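Local coordinates for uncharacterized protein (Parabacteroides merdae, PDB 4R7F) that is of unknown function, carries three domains with an immunoglobulin-like beta-sandwich fold, and probably resembles type 9 secretion system plug proteins in its first domain, at residues A[13-18]-A[336-341]; A[140-145]-A[170-175]; A[240-243]-A[248-251]. All coordinates share one frame; numbering follows the deposited sequence.

Interaction 1 (A[13-18]-A[336-341]); sequences QIKTLQ and AVLLKQ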
loop_
_atom_site.group_PDB
_atom_site.type_symbol
_atom_site.label_atom_id
_atom_site.label_comp_id
_atom_site.label_asym_id
_atom_site.label_seq_id
_atom_site.Cartn_x
_atom_site.Cartn_y
_atom_site.Cartn_z
ATOM N N GLN A 13 27.728 -6.270 22.515
ATOM C CA GLN A 13 27.704 -4.808 22.759
ATOM C C GLN A 13 26.975 -4.019 21.640
ATOM O O GLN A 13 26.728 -2.836 21.796
ATOM C CB GLN A 13 29.109 -4.215 23.023
ATOM C CG GLN A 13 29.820 -4.627 24.329
ATOM C CD GLN A 13 29.106 -4.271 25.643
ATOM O OE1 GLN A 13 27.948 -4.637 25.873
ATOM N NE2 GLN A 13 29.838 -3.629 26.543
ATOM N N ILE A 14 26.560 -4.675 20.560
ATOM C CA ILE A 14 25.877 -4.023 19.437
ATOM C C ILE A 14 24.368 -4.317 19.517
ATOM O O ILE A 14 23.956 -5.465 19.659
ATOM C CB ILE A 14 26.482 -4.570 18.090
ATOM C CG1 ILE A 14 27.970 -4.212 17.970
ATOM C CG2 ILE A 14 25.709 -4.129 16.853
ATOM C CD1 ILE A 14 28.254 -2.729 18.012
ATOM N N LYS A 15 23.526 -3.300 19.399
ATOM C CA LYS A 15 22.080 -3.527 19.461
ATOM C C LYS A 15 21.398 -2.682 18.431
ATOM O O LYS A 15 21.950 -1.667 17.977
ATOM C CB LYS A 15 21.521 -3.157 20.821
ATOM C CG LYS A 15 22.103 -3.927 21.987
ATOM C CD LYS A 15 21.642 -5.372 21.988
ATOM C CE LYS A 15 22.062 -6.055 23.287
ATOM N NZ LYS A 15 22.451 -7.492 23.136
ATOM N N THR A 16 20.207 -3.131 18.045
ATOM C CA THR A 16 19.246 -2.332 17.275
ATOM C C THR A 16 19.840 -1.969 15.941
ATOM O O THR A 16 19.779 -0.815 15.476
ATOM C CB THR A 16 18.795 -1.099 18.097
ATOM O OG1 THR A 16 18.459 -1.537 19.424
ATOM C CG2 THR A 16 17.605 -0.433 17.477
ATOM N N LEU A 17 20.448 -2.976 15.328
ATOM C CA LEU A 17 20.919 -2.847 13.960
ATOM C C LEU A 17 19.728 -2.706 13.019
ATOM O O LEU A 17 18.876 -3.572 12.978
ATOM C CB LEU A 17 21.724 -4.055 13.557
ATOM C CG LEU A 17 22.220 -4.072 12.122
ATOM C CD1 LEU A 17 23.233 -2.968 11.886
ATOM C CD2 LEU A 17 22.850 -5.426 11.846
ATOM N N GLN A 18 19.698 -1.603 12.283
ATOM C CA GLN A 18 18.713 -1.348 11.254
ATOM C C GLN A 18 19.397 -1.083 9.926
ATOM O O GLN A 18 20.397 -0.363 9.860
ATOM C CB GLN A 18 17.891 -0.109 11.600
ATOM C CG GLN A 18 17.144 -0.214 12.912
ATOM C CD GLN A 18 16.349 1.046 13.242
ATOM O OE1 GLN A 18 16.796 1.919 14.014
ATOM N NE2 GLN A 18 15.172 1.137 12.677
ATOM N N ALA A 336 13.761 -13.276 27.779
ATOM C CA ALA A 336 14.104 -11.899 28.183
ATOM C C ALA A 336 15.000 -11.351 27.119
ATOM O O ALA A 336 15.973 -12.000 26.764
ATOM C CB ALA A 336 14.859 -11.894 29.505
ATOM N N VAL A 337 14.688 -10.166 26.612
ATOM C CA VAL A 337 15.490 -9.546 25.564
ATOM C C VAL A 337 15.686 -8.069 25.894
ATOM O O VAL A 337 14.728 -7.347 26.152
ATOM C CB VAL A 337 14.730 -9.627 24.217
ATOM C CG1 VAL A 337 15.596 -9.100 23.083
ATOM C CG2 VAL A 337 14.289 -11.049 23.978
ATOM N N LEU A 338 16.916 -7.603 25.836
ATOM C CA LEU A 338 17.173 -6.188 25.998
ATOM C C LEU A 338 16.912 -5.469 24.666
ATOM O O LEU A 338 17.594 -5.694 23.675
ATOM C CB LEU A 338 18.610 -5.964 26.450
ATOM C CG LEU A 338 18.987 -4.538 26.869
ATOM C CD1 LEU A 338 18.464 -4.232 28.266
ATOM C CD2 LEU A 338 20.492 -4.320 26.837
ATOM N N LEU A 339 15.939 -4.574 24.713
ATOM C CA LEU A 339 15.388 -3.862 23.582
ATOM C C LEU A 339 15.286 -2.358 23.883
ATOM O O LEU A 339 14.968 -1.924 25.018
ATOM C CB LEU A 339 13.976 -4.396 23.260
ATOM C CG LEU A 339 13.927 -5.832 22.714
ATOM C CD1 LEU A 339 12.504 -6.325 22.569
ATOM C CD2 LEU A 339 14.634 -5.917 21.378
ATOM N N LYS A 340 15.567 -1.582 22.846
ATOM C CA LYS A 340 15.374 -0.139 22.846
ATOM C C LYS A 340 13.902 0.178 22.698
ATOM O O LYS A 340 13.178 -0.439 21.904
ATOM C CB LYS A 340 16.162 0.472 21.701
ATOM C CG LYS A 340 16.365 1.969 21.752
ATOM C CD LYS A 340 17.164 2.428 20.526
ATOM C CE LYS A 340 17.740 3.820 20.709
ATOM N NZ LYS A 340 18.944 4.041 19.868
ATOM N N GLN A 341 13.461 1.151 23.473
ATOM C CA GLN A 341 12.074 1.575 23.482
ATOM C C GLN A 341 11.511 1.894 22.100
ATOM O O GLN A 341 12.187 2.529 21.282
ATOM C CB GLN A 341 11.925 2.829 24.324
ATOM C CG GLN A 341 12.155 2.653 25.788
ATOM C CD GLN A 341 12.030 3.989 26.482
ATOM O OE1 GLN A 341 12.952 4.811 26.433
ATOM N NE2 GLN A 341 10.878 4.225 27.098
HETATM O O HOH W 1 16.413 -2.808 20.459
#

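Interaction 2 (A[140-145]-A[170-175]); sequences PVVNIS and KNFPIT. With GOL (glycerol), chain B.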
loop_
_atom_site.group_PDB
_atom_site.type_symbol
_atom_site.label_atom_id
_atom_site.label_comp_id
_atom_site.label_asym_id
_atom_site.label_seq_id
_atom_site.Cartn_x
_atom_site.Cartn_y
_atom_site.Cartn_z
ATOM N N PRO A 140 17.726 -1.008 -12.655
ATOM C CA PRO A 140 16.402 -1.489 -13.007
ATOM C C PRO A 140 16.107 -1.433 -14.500
ATOM O O PRO A 140 15.409 -0.562 -14.974
ATOM C CB PRO A 140 15.482 -0.538 -12.230
ATOM C CG PRO A 140 16.260 0.742 -12.198
ATOM C CD PRO A 140 17.690 0.311 -11.990
ATOM N N VAL A 141 16.560 -2.437 -15.214
ATOM C CA VAL A 141 16.375 -2.509 -16.651
ATOM C C VAL A 141 15.215 -3.410 -17.095
ATOM O O VAL A 141 14.929 -3.494 -18.275
ATOM C CB VAL A 141 17.689 -2.928 -17.344
ATOM C CG1 VAL A 141 18.728 -1.829 -17.163
ATOM C CG2 VAL A 141 18.191 -4.283 -16.823
ATOM N N VAL A 142 14.573 -4.101 -16.155
ATOM C CA VAL A 142 13.359 -4.796 -16.464
ATOM C C VAL A 142 12.284 -4.384 -15.436
ATOM O O VAL A 142 12.595 -3.916 -14.344
ATOM C CB VAL A 142 13.564 -6.322 -16.461
ATOM C CG1 VAL A 142 14.686 -6.723 -17.397
ATOM C CG2 VAL A 142 13.839 -6.831 -15.052
ATOM N N ASN A 143 11.029 -4.562 -15.808
ATOM C CA ASN A 143 9.868 -4.203 -15.000
ATOM C C ASN A 143 9.242 -5.532 -14.575
ATOM O O ASN A 143 9.255 -6.499 -15.349
ATOM C CB ASN A 143 8.940 -3.266 -15.843
ATOM C CG ASN A 143 7.468 -3.357 -15.487
ATOM O OD1 ASN A 143 6.763 -4.222 -16.000
ATOM N ND2 ASN A 143 6.979 -2.435 -14.657
ATOM N N ILE A 144 8.728 -5.613 -13.353
ATOM C CA ILE A 144 8.118 -6.834 -12.871
ATOM C C ILE A 144 6.670 -6.563 -12.537
ATOM O O ILE A 144 6.388 -5.714 -11.688
ATOM C CB ILE A 144 8.844 -7.344 -11.616
ATOM C CG1 ILE A 144 10.332 -7.609 -11.888
ATOM C CG2 ILE A 144 8.178 -8.614 -11.110
ATOM C CD1 ILE A 144 11.142 -7.932 -10.626
ATOM N N SER A 145 5.750 -7.245 -13.216
ATOM C CA SER A 145 4.318 -7.191 -12.893
ATOM C C SER A 145 3.973 -8.394 -12.043
ATOM O O SER A 145 4.236 -9.501 -12.462
ATOM C CB SER A 145 3.464 -7.212 -14.163
ATOM O OG SER A 145 3.704 -6.069 -14.950
ATOM N N LYS A 170 11.231 -5.912 -22.736
ATOM C CA LYS A 170 11.311 -5.394 -24.101
ATOM C C LYS A 170 12.603 -4.585 -24.320
ATOM O O LYS A 170 13.226 -4.689 -25.366
ATOM C CB LYS A 170 10.084 -4.521 -24.431
ATOM C CG LYS A 170 10.136 -3.949 -25.851
ATOM C CD LYS A 170 8.848 -3.265 -26.327
ATOM C CE LYS A 170 8.484 -2.030 -25.501
ATOM N NZ LYS A 170 9.486 -0.922 -25.379
ATOM N N ASN A 171 12.984 -3.790 -23.323
ATOM C CA ASN A 171 14.160 -2.966 -23.401
ATOM C C ASN A 171 15.400 -3.596 -22.788
ATOM O O ASN A 171 16.421 -2.951 -22.715
ATOM C CB ASN A 171 13.873 -1.600 -22.777
ATOM C CG ASN A 171 12.819 -0.819 -23.559
ATOM O OD1 ASN A 171 12.598 -1.089 -24.735
ATOM N ND2 ASN A 171 12.162 0.140 -22.909
ATOM N N PHE A 172 15.331 -4.867 -22.391
ATOM C CA PHE A 172 16.538 -5.570 -21.950
ATOM C C PHE A 172 16.433 -7.034 -22.362
ATOM O O PHE A 172 16.247 -7.905 -21.529
ATOM C CB PHE A 172 16.753 -5.413 -20.440
ATOM C CG PHE A 172 18.128 -5.798 -19.981
ATOM C CD1 PHE A 172 19.192 -4.911 -20.117
ATOM C CD2 PHE A 172 18.372 -7.067 -19.437
ATOM C CE1 PHE A 172 20.469 -5.266 -19.708
ATOM C CE2 PHE A 172 19.648 -7.418 -19.024
ATOM C CZ PHE A 172 20.697 -6.524 -19.162
ATOM N N PRO A 173 16.515 -7.298 -23.674
ATOM C CA PRO A 173 16.258 -8.650 -24.136
ATOM C C PRO A 173 17.247 -9.608 -23.509
ATOM O O PRO A 173 18.391 -9.226 -23.257
ATOM C CB PRO A 173 16.441 -8.541 -25.647
ATOM C CG PRO A 173 16.121 -7.104 -25.959
ATOM C CD PRO A 173 16.731 -6.374 -24.803
ATOM N N ILE A 174 16.764 -10.799 -23.167
ATOM C CA ILE A 174 17.595 -11.864 -22.592
ATOM C C ILE A 174 17.325 -13.157 -23.352
ATOM O O ILE A 174 16.217 -13.694 -23.311
ATOM C CB ILE A 174 17.274 -12.091 -21.105
ATOM C CG1 ILE A 174 17.623 -10.865 -20.285
ATOM C CG2 ILE A 174 18.051 -13.263 -20.552
ATOM C CD1 ILE A 174 16.835 -10.788 -18.993
ATOM N N THR A 175 18.332 -13.651 -24.059
ATOM C CA THR A 175 18.143 -14.794 -24.949
ATOM C C THR A 175 17.700 -16.081 -24.236
ATOM O O THR A 175 16.736 -16.686 -24.664
ATOM C CB THR A 175 19.395 -15.060 -25.789
ATOM O OG1 THR A 175 19.879 -13.817 -26.320
ATOM C CG2 THR A 175 19.067 -15.992 -26.923
HETATM C C1 GOL B . 12.156 -2.703 -19.448
HETATM O O1 GOL B . 12.755 -3.847 -20.152
HETATM C C2 GOL B . 10.985 -2.078 -20.228
HETATM O O2 GOL B . 10.171 -3.153 -20.644
HETATM C C3 GOL B . 10.076 -1.097 -19.470
HETATM O O3 GOL B . 9.361 -0.252 -20.404
#

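Interaction 3 (A[240-243]-A[248-251]); sequences ENIS and YYNV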
loop_
_atom_site.group_PDB
_atom_site.type_symbol
_atom_site.label_atom_id
_atom_site.label_comp_id
_atom_site.label_asym_id
_atom_site.label_seq_id
_atom_site.Cartn_x
_atom_site.Cartn_y
_atom_site.Cartn_z
ATOM N N GLU A 240 1.847 -5.619 30.477
ATOM C CA GLU A 240 1.110 -5.989 31.697
ATOM C C GLU A 240 1.612 -5.148 32.873
ATOM O O GLU A 240 0.852 -4.793 33.749
ATOM C CB GLU A 240 1.303 -7.488 31.972
ATOM C CG GLU A 240 0.539 -8.088 33.146
ATOM C CD GLU A 240 -0.975 -8.107 32.940
ATOM O OE1 GLU A 240 -1.446 -8.519 31.851
ATOM O OE2 GLU A 240 -1.708 -7.722 33.886
ATOM N N ASN A 241 2.898 -4.817 32.867
ATOM C CA ASN A 241 3.505 -4.087 33.955
ATOM C C ASN A 241 4.947 -3.762 33.628
ATOM O O ASN A 241 5.626 -4.493 32.904
ATOM C CB ASN A 241 3.452 -4.908 35.254
ATOM C CG ASN A 241 3.903 -4.110 36.479
ATOM O OD1 ASN A 241 3.453 -2.983 36.734
ATOM N ND2 ASN A 241 4.824 -4.692 37.230
ATOM N N ILE A 242 5.397 -2.639 34.153
ATOM C CA ILE A 242 6.792 -2.224 34.086
ATOM C C ILE A 242 7.292 -2.019 35.509
ATOM O O ILE A 242 6.552 -1.522 36.356
ATOM C CB ILE A 242 6.924 -0.907 33.331
ATOM C CG1 ILE A 242 6.600 -1.114 31.860
ATOM C CG2 ILE A 242 8.320 -0.367 33.504
ATOM C CD1 ILE A 242 6.213 0.139 31.110
ATOM N N SER A 243 8.524 -2.444 35.768
ATOM C CA SER A 243 9.095 -2.454 37.105
ATOM C C SER A 243 10.599 -2.175 36.976
ATOM O O SER A 243 11.145 -2.243 35.878
ATOM C CB SER A 243 8.829 -3.805 37.781
ATOM O OG SER A 243 9.529 -4.825 37.085
ATOM N N TYR A 248 18.119 -1.986 35.364
ATOM C CA TYR A 248 17.204 -1.948 34.201
ATOM C C TYR A 248 15.743 -1.882 34.574
ATOM O O TYR A 248 15.280 -2.502 35.556
ATOM C CB TYR A 248 17.335 -3.222 33.359
ATOM C CG TYR A 248 18.688 -3.518 32.713
ATOM C CD1 TYR A 248 19.249 -2.663 31.758
ATOM C CD2 TYR A 248 19.367 -4.695 33.013
ATOM C CE1 TYR A 248 20.467 -2.971 31.140
ATOM C CE2 TYR A 248 20.580 -5.004 32.404
ATOM C CZ TYR A 248 21.132 -4.146 31.478
ATOM O OH TYR A 248 22.341 -4.484 30.908
ATOM N N TYR A 249 14.995 -1.160 33.763
ATOM C CA TYR A 249 13.539 -1.341 33.761
ATOM C C TYR A 249 13.205 -2.636 33.044
ATOM O O TYR A 249 13.892 -3.019 32.112
ATOM C CB TYR A 249 12.832 -0.185 33.062
ATOM C CG TYR A 249 12.821 1.044 33.898
ATOM C CD1 TYR A 249 11.839 1.235 34.859
ATOM C CD2 TYR A 249 13.800 2.018 33.746
ATOM C CE1 TYR A 249 11.827 2.365 35.642
ATOM C CE2 TYR A 249 13.790 3.159 34.525
ATOM C CZ TYR A 249 12.807 3.324 35.478
ATOM O OH TYR A 249 12.787 4.468 36.263
ATOM N N ASN A 250 12.159 -3.297 33.508
ATOM C CA ASN A 250 11.723 -4.580 32.997
ATOM C C ASN A 250 10.292 -4.449 32.535
ATOM O O ASN A 250 9.403 -4.063 33.301
ATOM C CB ASN A 250 11.789 -5.667 34.081
ATOM C CG ASN A 250 13.201 -6.211 34.290
ATOM O OD1 ASN A 250 13.500 -7.325 33.893
ATOM N ND2 ASN A 250 14.072 -5.423 34.920
ATOM N N VAL A 251 10.076 -4.782 31.279
ATOM C CA VAL A 251 8.749 -4.806 30.713
ATOM C C VAL A 251 8.160 -6.206 30.652
ATOM O O VAL A 251 8.611 -7.024 29.854
ATOM C CB VAL A 251 8.766 -4.260 29.303
ATOM C CG1 VAL A 251 7.329 -4.158 28.789
ATOM C CG2 VAL A 251 9.497 -2.922 29.274
HETATM O O HOH W 2 7.915 -5.981 34.956
#

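Interaction 1 (A[13-18]-A[336-341])
Thr16 and Lys340 meet at side-chain level, the OG1 of Thr16 lying 3.8 Å from CB of Lys340, with the two side chains crossing at about a right angle. No direct hydrogen bond spans the two segments; a water does the joining. It sits 2.6 Å from Thr16 OG1 and accepts the backbone N-H of Lys340 over 2.8 Å from that N to the water oxygen. The same hydroxyl is also hydrogen-bonded to Tyr290 OH, and its place beside the backbone N of Thr16 (chi1 -47°) sets it within bonding distance of the water.

The apolar part is slight: CE of Lys15 comes to 4.3 Å from CD2 of Leu338, methylene against methyl. Both side chains also touch Leu46 of strand 39-46. Strand 14-21 is an outermost strand of a four-stranded antiparallel sheet, and strand 332-340 belongs to a different, mixed sheet of five, so this is packing between two sheets of a protein built from immunoglobulin-like sandwiches, not strand pairing.

The charged part belongs to Lys340. With CG anti to the backbone N (chi1 -165°) and the rest of the chain extended, its ammonium group travels past Thr16 to form a salt bridge with Asp44 OD2 and a hydrogen bond with Asp285 O. Asp44 is itself the backbone partner of Lys15, which ties Lys340 to the sheet of strand 14-21.

Interaction 2 (A[140-145]-A[170-175])
Phe172 packs against Val141 and Val142, and its side chain can be followed outward from the backbone. CB starts the contact, 3.4 Å from the carbonyl O of Val141 and 3.9 Å from CG1 of Val142, which approaches obliquely. A chi1 of -165° swings CG to the side opposite the backbone N and carries the ring in beside Val141. There CG and CD1 each lie 3.5 Å from Val141 CG2, while CD2 and CE1 stand a little farther from that methyl and CE2 and CZ farther still. The methyl therefore sits over one face of the ring, displaced toward its rim: a CH-pi contact with CG2 3.5 Å from the ring centroid and 15° off the normal. Cut back to an alanine, this residue would probably leave the Val141 methyl without its aromatic partner and open a gap between the two loops.

No hydrogen bond runs directly between the segments, but a glycerol, probably from the crystallisation liquor, spans them. Its O1 donates to Val141 O over 2.9 Å and receives the backbone N-H of Asn171, with 3.2 Å between Asn171 N and O1 and a bent angle of 138°.

The contact lies at the surface, and the backbone N of Lys170 hydrogen-bonds to Tyr212 OH of the second subunit, another copy of this protein. Residues 170-175 form a loop between strand 160-168 and helix 177-180, while 140-145 lead into strand 143-149, an outer strand of its antiparallel sheet, paired with strand 160-168. Strand 389-397 comes alongside, its Ile391 touching both valines, and Tyr380 of strand 373-380 meets the Phe172 ring edge-to-face.

Interaction 3 (A[240-243]-A[248-251])
Ser243 and Asn250 form the hydrogen-bonded pair of an antiparallel beta hairpin made by strands 239-245 and 248-253. Both of its backbone bonds are made: Asn250 N donates to Ser243 O at 2.8 Å with an N-H...O angle of 163°, and Ser243 N donates to Asn250 O at 3.1 Å, approaching in the carbonyl plane. Each acceptor takes a further, softer contact, Ser243 O from the CA-H of Tyr249 and Asn250 O from the CA-H of Ile242. Asn250 O also receives a hydrogen bond from a water, which is hydrogen-bonded to Ser243 OG as well.

The amide of Asn250 looks elsewhere: OD1 accepts from His294 NE2 on strand 290-298, and ND2 makes a weak bond to Tyr248 O. Farther along, Glu240 and Asn241 both face Glu252, a classic beta bulge, and both hydrogen-bond to its backbone.

Ile242 pairs with Val251 at the neighbouring non-hydrogen-bonded position, their side chains sharing the sheet face opposite that of Ser243 and Asn250. CG1 of Ile242 lies 4.3 Å from Val251 CG2. Its chi1 of -69° puts the other branch, CG2, opposite the backbone N, where it reaches the Tyr249 ring obliquely, 4.1 Å from CD1.

Interactions 1 and 3 are neighbours, with centres about 16 Å apart, and share the five-stranded mixed sheet: strand 332-340 supplies one side of interaction 1, while the hairpin forms one edge, 239-245 outermost, and strand 290-298 separates 248-253 from 332-340. They touch where Leu338 CD1 packs 3.7 Å from Tyr248 CE1. Interaction 2 lies on the opposite side of the chain's centre, its centre about 41 Å from that of interaction 1 and 53 Å from that of interaction 3. Along the chain, interaction 1 brackets both others, interaction 2 coming before interaction 3. Interaction 1 brings the N-terminal sheet against the late mixed sheet across 318 residues; interaction 2 joins segments 25 apart, and interaction 3 closes a hairpin.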